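Local coordinates for DNA damage response protein Rtt109, putative (Neosartorya fumigata, PDB 5ZB9), which probably acetylates lysine side chains of histones, histone H3 among them, using acetyl-CoA as the acetyl donor, at residues I76-Y81 and T87-S92. Sequence-based numbering, arbitrary orientation.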
loop_
_atom_site.group_PDB
_atom_site.type_symbol
_atom_site.label_atom_id
_atom_site.label_comp_id
_atom_site.label_asym_id
_atom_site.label_seq_id
_atom_site.Cartn_x
_atom_site.Cartn_y
_atom_site.Cartn_z
ATOM N N ILE A 76 -3.942 8.166 6.135
ATOM C CA ILE A 76 -3.451 7.024 5.382
ATOM C C ILE A 76 -2.269 6.381 6.090
ATOM O O ILE A 76 -1.295 7.057 6.446
ATOM C CB ILE A 76 -3.073 7.423 3.928
ATOM C CG1 ILE A 76 -2.474 6.240 3.185
ATOM C CG2 ILE A 76 -2.134 8.632 3.893
ATOM C CD1 ILE A 76 -2.327 6.491 1.711
ATOM N N GLU A 77 -2.381 5.076 6.335
ATOM C CA GLU A 77 -1.282 4.326 6.926
ATOM C C GLU A 77 -0.607 3.479 5.866
ATOM O O GLU A 77 -1.269 2.815 5.072
ATOM C CB GLU A 77 -1.752 3.437 8.076
ATOM C CG GLU A 77 -0.599 2.701 8.764
ATOM C CD GLU A 77 -1.044 1.828 9.932
ATOM O OE1 GLU A 77 -0.567 2.059 11.066
ATOM O OE2 GLU A 77 -1.856 0.902 9.717
ATOM N N VAL A 78 0.718 3.513 5.856
ATOM C CA VAL A 78 1.493 2.729 4.912
ATOM C C VAL A 78 2.579 1.950 5.635
ATOM O O VAL A 78 3.336 2.528 6.406
ATOM C CB VAL A 78 2.149 3.614 3.858
ATOM C CG1 VAL A 78 2.865 2.756 2.848
ATOM C CG2 VAL A 78 1.112 4.511 3.184
ATOM N N LEU A 79 2.648 0.644 5.389
ATOM C CA LEU A 79 3.684 -0.191 5.982
ATOM C C LEU A 79 4.787 -0.472 4.972
ATOM O O LEU A 79 4.515 -0.925 3.853
ATOM C CB LEU A 79 3.092 -1.504 6.487
ATOM C CG LEU A 79 1.782 -1.411 7.273
ATOM C CD1 LEU A 79 1.266 -2.813 7.591
ATOM C CD2 LEU A 79 1.956 -0.590 8.544
ATOM N N VAL A 80 6.031 -0.199 5.355
ATOM C CA VAL A 80 7.167 -0.495 4.489
ATOM C C VAL A 80 7.905 -1.714 5.016
ATOM O O VAL A 80 8.435 -1.693 6.123
ATOM C CB VAL A 80 8.152 0.691 4.385
ATOM C CG1 VAL A 80 9.254 0.382 3.377
ATOM C CG2 VAL A 80 7.424 1.964 3.992
ATOM N N TYR A 81 7.910 -2.783 4.226
ATOM C CA TYR A 81 8.641 -4.002 4.560
ATOM C C TYR A 81 9.960 -4.050 3.805
ATOM O O TYR A 81 10.048 -3.589 2.668
ATOM C CB TYR A 81 7.826 -5.249 4.222
ATOM C CG TYR A 81 6.488 -5.361 4.918
ATOM C CD1 TYR A 81 5.335 -4.830 4.346
ATOM C CD2 TYR A 81 6.370 -6.018 6.132
ATOM C CE1 TYR A 81 4.115 -4.944 4.974
ATOM C CE2 TYR A 81 5.149 -6.132 6.769
ATOM C CZ TYR A 81 4.028 -5.596 6.189
ATOM O OH TYR A 81 2.816 -5.715 6.826
ATOM N N THR A 87 11.798 -4.547 -1.378
ATOM C CA THR A 87 11.118 -3.523 -0.590
ATOM C C THR A 87 9.635 -3.545 -0.943
ATOM O O THR A 87 9.268 -3.494 -2.118
ATOM C CB THR A 87 11.661 -2.103 -0.842
ATOM O OG1 THR A 87 13.059 -2.054 -0.553
ATOM C CG2 THR A 87 10.932 -1.089 0.044
ATOM N N THR A 88 8.784 -3.620 0.073
ATOM C CA THR A 88 7.349 -3.616 -0.161
ATOM C C THR A 88 6.680 -2.460 0.550
ATOM O O THR A 88 6.735 -2.353 1.770
ATOM C CB THR A 88 6.693 -4.930 0.290
ATOM O OG1 THR A 88 7.271 -6.016 -0.439
ATOM C CG2 THR A 88 5.195 -4.892 0.015
ATOM N N ILE A 89 6.045 -1.597 -0.230
ATOM C CA ILE A 89 5.268 -0.504 0.319
ATOM C C ILE A 89 3.770 -0.842 0.270
ATOM O O ILE A 89 3.152 -0.861 -0.797
ATOM C CB ILE A 89 5.565 0.789 -0.431
ATOM C CG1 ILE A 89 7.063 1.110 -0.316
ATOM C CG2 ILE A 89 4.741 1.931 0.123
ATOM C CD1 ILE A 89 7.454 2.398 -0.985
ATOM N N PHE A 90 3.202 -1.128 1.440
ATOM C CA PHE A 90 1.833 -1.618 1.525
ATOM C C PHE A 90 0.911 -0.630 2.213
ATOM O O PHE A 90 1.204 -0.167 3.317
ATOM C CB PHE A 90 1.791 -2.957 2.271
ATOM C CG PHE A 90 0.401 -3.451 2.547
ATOM C CD1 PHE A 90 -0.378 -3.969 1.525
ATOM C CD2 PHE A 90 -0.127 -3.395 3.826
ATOM C CE1 PHE A 90 -1.670 -4.426 1.777
ATOM C CE2 PHE A 90 -1.414 -3.850 4.084
ATOM C CZ PHE A 90 -2.186 -4.365 3.057
ATOM N N VAL A 91 -0.204 -0.313 1.562
ATOM C CA VAL A 91 -1.211 0.565 2.151
ATOM C C VAL A 91 -2.114 -0.255 3.066
ATOM O O VAL A 91 -2.780 -1.182 2.607
ATOM C CB VAL A 91 -2.066 1.259 1.075
ATOM C CG1 VAL A 91 -3.020 2.260 1.715
ATOM C CG2 VAL A 91 -1.174 1.924 0.034
ATOM N N SER A 92 -2.133 0.066 4.354
ATOM C CA SER A 92 -2.921 -0.717 5.290
ATOM C C SER A 92 -4.236 -0.036 5.626
ATOM O O SER A 92 -5.231 -0.703 5.885
ATOM C CB SER A 92 -2.133 -0.987 6.569
ATOM O OG SER A 92 -1.677 0.221 7.145
#
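Y81 lies on the face it shares with L79, T88 and F90, its CG anti to the carbonyl carbon and beside the backbone N (chi1 -59°); the ring leans back along its own strand, bringing CE1 of Y81, at the ring edge, to 4.1 Å from CB of F90. Closer to its own backbone, CB of Y81 meets CB of T88, and the two residues form an antiparallel hydrogen-bonded pair, Y81 N to T88 O at 2.8 Å and T88 N back to Y81 O at 2.9 Å. L79 and F90 make the next such pair; CD1 of L79 reaches the edge of the F90 ring at CD2, 4.1 Å away, while F259 stacks on that ring. S92 finishes the row. Its N donates to E77 O, and its hydroxyl, held between the backbone N and the carbonyl carbon, gives a 2.7 Å bond from OG to E77 OE2. The bond enters on the anti side, 23° out of the carboxylate plane. The extended E77 side chain also forms a salt bridge to K93 through OE2 and a hydrogen bond to Y424 through OE1, which fixes the carboxylate at both oxygens. On the other face V78 CG1 packs against I89 CG2 at 3.4 Å, and helix 111-127 covers this side with F119, L123 and V124. Strands 71-82 and 86-96 thus form a beta hairpin in the acetyltransferase's central mixed sheet, I76 lying near A94, which binds CoA in another crystal structure.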